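Local coordinates for uncharacterized hypothetical protein (Bacteroides uniformis, PDB 4EIU) that is of unknown function but carries an N-terminal domain of the DUF3823 family, grouped with the transthyretin-like beta domains, at residues E10-E19 and I101-Q112. Numbering follows the deposited sequence.
Sequences ETIWGEVVDE and ISGTTKVKFEVQ
Strand 10-18 runs parallel to strand 104-111, T11 to D18 pairing with T104 to V111 and the axes of the paired segments approaching to 4.7 Å at 26°, joined by a ladder in which T11, W13, E15 and V17 each give their N-H to one carbonyl and offer their own O to the next N-H, and which ends with E19 N bonded to V111 O. In this domain, assigned by sequence to the transthyretin clan, the pairing illustrates how one sheet of a beta sandwich, as is usual in this clan, is built from strands distant in sequence; strand 60-63 flanks 10-18 on its other edge.

The face turned to the other sheet is largely apolar. I12, with CG1 anti to the backbone N (chi1 -175°), sends CD1 to CD1 of I101 at 3.9 Å and to CG2 of V107. I75 of the facing sheet packs on V16 and F109. G14 matters by absence: CG2 of V107 lies 3.6 Å from G14 CA, where a CB would clash. Near the end of the ladder, where the side chains of D18 and V111 diverge, V16 CG1 meets V111 CG2 at 3.7 Å, crossing nearly at right angles.

The other face, with T11, W13, E15 and V17, is mixed. CE3 of W13 lies 4.2 Å from CB of K106, the side chains meeting obliquely, and E15 lays OE2 against K108 CD at 3.6 Å, its OE1 being held in a salt bridge by R24.

At the start of the pairing E10 bends back (chi2 -44°), and the anti lone pair of OE1 accepts the N-H of G103, a residue whose positive phi suits glycine. An alanine at E10 is likely to leave that N-H without its carboxylate mate and the turn from I101 into strand 104-111 less firmly held. At the far end a water bridges E19 OE1 and E110 O, its oxygen 2.7 Å from E110 O.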
loop_
_atom_site.group_PDB
_atom_site.type_symbol
_atom_site.label_atom_id
_atom_site.label_comp_id
_atom_site.label_asym_id
_atom_site.label_seq_id
_atom_site.Cartn_x
_atom_site.Cartn_y
_atom_site.Cartn_z
ATOM N N GLU A 10 -27.050 -0.578 -2.217
ATOM C CA GLU A 10 -26.470 -0.595 -0.893
ATOM C C GLU A 10 -25.042 -0.087 -0.976
ATOM O O GLU A 10 -24.421 -0.105 -2.058
ATOM C CB GLU A 10 -26.514 -2.013 -0.284
ATOM C CG GLU A 10 -27.792 -2.831 -0.500
ATOM C CD GLU A 10 -29.064 -2.064 -0.302
ATOM O OE1 GLU A 10 -29.196 -1.403 0.729
ATOM O OE2 GLU A 10 -29.939 -2.133 -1.175
ATOM N N THR A 11 -24.510 0.325 0.171
ATOM C CA THR A 11 -23.171 0.890 0.270
ATOM C C THR A 11 -22.296 0.139 1.263
ATOM O O THR A 11 -22.747 -0.164 2.354
ATOM C CB THR A 11 -23.248 2.352 0.784
ATOM O OG1 THR A 11 -23.894 3.149 -0.179
ATOM C CG2 THR A 11 -21.867 2.938 1.028
ATOM N N ILE A 12 -21.047 -0.123 0.892
ATOM C CA ILE A 12 -20.019 -0.532 1.838
ATOM C C ILE A 12 -18.974 0.568 1.939
ATOM O O ILE A 12 -18.530 1.121 0.931
ATOM C CB ILE A 12 -19.382 -1.890 1.464
ATOM C CG1 ILE A 12 -18.400 -2.352 2.551
ATOM C CG2 ILE A 12 -18.703 -1.837 0.096
ATOM C CD1 ILE A 12 -17.870 -3.760 2.353
ATOM N N TRP A 13 -18.597 0.871 3.178
ATOM C CA TRP A 13 -17.499 1.751 3.501
ATOM C C TRP A 13 -16.538 0.969 4.345
ATOM O O TRP A 13 -16.931 0.175 5.203
ATOM C CB TRP A 13 -17.984 2.994 4.214
ATOM C CG TRP A 13 -16.870 3.924 4.637
ATOM C CD1 TRP A 13 -16.402 5.041 3.958
ATOM C CD2 TRP A 13 -16.038 3.846 5.846
ATOM N NE1 TRP A 13 -15.355 5.601 4.614
ATOM C CE2 TRP A 13 -15.115 4.965 5.775
ATOM C CE3 TRP A 13 -15.992 2.996 6.965
ATOM C CZ2 TRP A 13 -14.175 5.213 6.771
ATOM C CZ3 TRP A 13 -15.049 3.263 7.951
ATOM C CH2 TRP A 13 -14.170 4.353 7.860
ATOM N N GLY A 14 -15.256 1.149 4.097
ATOM C CA GLY A 14 -14.275 0.427 4.849
ATOM C C GLY A 14 -13.043 1.232 5.108
ATOM O O GLY A 14 -12.736 2.190 4.371
ATOM N N GLU A 15 -12.334 0.858 6.164
ATOM C CA GLU A 15 -10.981 1.410 6.396
ATOM C C GLU A 15 -9.979 0.307 6.668
ATOM O O GLU A 15 -10.339 -0.791 7.159
ATOM C CB GLU A 15 -10.950 2.440 7.532
ATOM C CG GLU A 15 -11.511 1.879 8.811
ATOM C CD GLU A 15 -11.489 2.835 9.995
ATOM O OE1 GLU A 15 -10.651 3.749 10.069
ATOM O OE2 GLU A 15 -12.312 2.608 10.883
ATOM N N VAL A 16 -8.721 0.607 6.319
ATOM C CA VAL A 16 -7.606 -0.339 6.459
ATOM C C VAL A 16 -6.593 0.269 7.411
ATOM O O VAL A 16 -6.084 1.360 7.162
ATOM C CB VAL A 16 -6.987 -0.716 5.092
ATOM C CG1 VAL A 16 -5.799 -1.736 5.265
ATOM C CG2 VAL A 16 -8.066 -1.246 4.154
ATOM N N VAL A 17 -6.395 -0.392 8.563
ATOM C CA VAL A 17 -5.572 0.121 9.605
ATOM C C VAL A 17 -4.525 -0.934 10.045
ATOM O O VAL A 17 -4.699 -2.132 9.892
ATOM C CB VAL A 17 -6.371 0.621 10.838
ATOM C CG1 VAL A 17 -7.412 1.687 10.444
ATOM C CG2 VAL A 17 -7.033 -0.542 11.576
ATOM N N ASP A 18 -3.440 -0.428 10.581
ATOM C CA ASP A 18 -2.364 -1.265 11.074
ATOM C C ASP A 18 -2.804 -1.842 12.439
ATOM O O ASP A 18 -3.050 -1.116 13.377
ATOM C CB ASP A 18 -1.140 -0.376 11.210
ATOM C CG ASP A 18 0.072 -1.091 11.798
ATOM O OD1 ASP A 18 0.011 -2.306 12.037
ATOM O OD2 ASP A 18 1.082 -0.395 12.066
ATOM N N GLU A 19 -2.884 -3.162 12.512
ATOM C CA GLU A 19 -3.108 -3.898 13.770
ATOM C C GLU A 19 -2.248 -3.424 14.946
ATOM O O GLU A 19 -2.708 -3.356 16.082
ATOM C CB GLU A 19 -2.789 -5.385 13.479
ATOM C CG GLU A 19 -3.357 -6.322 14.517
ATOM C CD GLU A 19 -2.859 -7.734 14.311
ATOM O OE1 GLU A 19 -3.160 -8.344 13.274
ATOM O OE2 GLU A 19 -2.137 -8.217 15.179
ATOM N N ILE A 101 -24.368 -6.925 3.399
ATOM C CA ILE A 101 -24.228 -5.520 2.952
ATOM C C ILE A 101 -25.621 -5.019 2.692
ATOM O O ILE A 101 -26.301 -5.539 1.796
ATOM C CB ILE A 101 -23.330 -5.332 1.716
ATOM C CG1 ILE A 101 -21.921 -5.880 2.021
ATOM C CG2 ILE A 101 -23.249 -3.830 1.378
ATOM C CD1 ILE A 101 -20.919 -5.749 0.909
ATOM N N SER A 102 -26.047 -4.050 3.514
ATOM C CA SER A 102 -27.456 -3.573 3.569
ATOM C C SER A 102 -27.474 -2.153 4.117
ATOM O O SER A 102 -26.824 -1.887 5.119
ATOM C CB SER A 102 -28.235 -4.447 4.540
ATOM O OG SER A 102 -29.606 -4.215 4.427
ATOM N N GLY A 103 -28.208 -1.233 3.493
ATOM C CA GLY A 103 -28.127 0.189 3.900
ATOM C C GLY A 103 -26.703 0.679 3.670
ATOM O O GLY A 103 -26.191 0.573 2.552
ATOM N N THR A 104 -26.075 1.224 4.707
ATOM C CA THR A 104 -24.623 1.446 4.722
ATOM C C THR A 104 -24.005 0.450 5.707
ATOM O O THR A 104 -24.439 0.368 6.853
ATOM C CB THR A 104 -24.237 2.894 5.135
ATOM O OG1 THR A 104 -24.906 3.808 4.290
ATOM C CG2 THR A 104 -22.725 3.133 4.978
ATOM N N THR A 105 -23.012 -0.298 5.250
ATOM C CA THR A 105 -22.320 -1.278 6.050
ATOM C C THR A 105 -20.898 -0.808 6.140
ATOM O O THR A 105 -20.270 -0.580 5.126
ATOM C CB THR A 105 -22.359 -2.633 5.348
ATOM O OG1 THR A 105 -23.712 -3.093 5.290
ATOM C CG2 THR A 105 -21.520 -3.659 6.046
ATOM N N LYS A 106 -20.404 -0.639 7.362
ATOM C CA LYS A 106 -19.030 -0.205 7.637
ATOM C C LYS A 106 -18.211 -1.389 8.036
ATOM O O LYS A 106 -18.683 -2.218 8.804
ATOM C CB LYS A 106 -19.017 0.783 8.786
ATOM C CG LYS A 106 -19.747 2.078 8.551
ATOM C CD LYS A 106 -19.849 2.796 9.885
ATOM C CE LYS A 106 -20.322 4.223 9.762
ATOM N NZ LYS A 106 -20.471 4.913 11.089
ATOM N N VAL A 107 -16.977 -1.506 7.536
ATOM C CA VAL A 107 -16.127 -2.627 7.915
ATOM C C VAL A 107 -14.750 -2.037 8.225
ATOM O O VAL A 107 -14.342 -1.000 7.670
ATOM C CB VAL A 107 -15.942 -3.654 6.794
ATOM C CG1 VAL A 107 -17.259 -4.313 6.473
ATOM C CG2 VAL A 107 -15.336 -2.990 5.542
ATOM N N LYS A 108 -14.022 -2.702 9.105
ATOM C CA LYS A 108 -12.669 -2.272 9.434
ATOM C C LYS A 108 -11.747 -3.453 9.299
ATOM O O LYS A 108 -12.066 -4.515 9.835
ATOM C CB LYS A 108 -12.654 -1.669 10.822
ATOM C CG LYS A 108 -11.272 -1.305 11.355
ATOM C CD LYS A 108 -11.430 -0.480 12.611
ATOM C CE LYS A 108 -10.423 -0.868 13.665
ATOM N NZ LYS A 108 -10.717 -0.068 14.888
ATOM N N PHE A 109 -10.639 -3.288 8.557
ATOM C CA PHE A 109 -9.644 -4.327 8.386
ATOM C C PHE A 109 -8.383 -3.939 9.150
ATOM O O PHE A 109 -7.823 -2.887 8.921
ATOM C CB PHE A 109 -9.275 -4.512 6.907
ATOM C CG PHE A 109 -10.257 -5.356 6.133
ATOM C CD1 PHE A 109 -10.113 -6.745 6.054
ATOM C CD2 PHE A 109 -11.308 -4.770 5.510
ATOM C CE1 PHE A 109 -11.026 -7.519 5.356
ATOM C CE2 PHE A 109 -12.255 -5.539 4.811
ATOM C CZ PHE A 109 -12.101 -6.895 4.720
ATOM N N GLU A 110 -7.901 -4.836 9.995
ATOM C CA GLU A 110 -6.632 -4.625 10.668
ATOM C C GLU A 110 -5.632 -5.500 9.974
ATOM O O GLU A 110 -5.819 -6.713 9.940
ATOM C CB GLU A 110 -6.731 -5.022 12.135
ATOM C CG GLU A 110 -7.611 -4.078 12.897
ATOM C CD GLU A 110 -7.617 -4.449 14.356
ATOM O OE1 GLU A 110 -8.419 -5.304 14.708
ATOM O OE2 GLU A 110 -6.795 -3.935 15.116
ATOM N N VAL A 111 -4.552 -4.901 9.472
ATOM C CA VAL A 111 -3.563 -5.589 8.640
ATOM C C VAL A 111 -2.176 -5.326 9.230
ATOM O O VAL A 111 -2.023 -4.611 10.225
ATOM C CB VAL A 111 -3.666 -5.152 7.167
ATOM C CG1 VAL A 111 -5.096 -5.369 6.635
ATOM C CG2 VAL A 111 -3.260 -3.697 7.014
ATOM N N GLN A 112 -1.191 -5.962 8.639
ATOM C CA GLN A 112 0.213 -5.890 9.092
ATOM C C GLN A 112 1.016 -5.394 7.875
ATOM O O GLN A 112 1.467 -6.191 7.064
ATOM C CB GLN A 112 0.652 -7.261 9.557
ATOM C CG GLN A 112 0.066 -7.549 10.940
ATOM C CD GLN A 112 0.242 -8.971 11.429
ATOM O OE1 GLN A 112 -0.079 -9.953 10.723
ATOM N NE2 GLN A 112 0.746 -9.099 12.656
HETATM O O HOH W 1 -5.727 -1.430 15.114
HETATM O O HOH W 2 -3.784 -8.279 10.809
#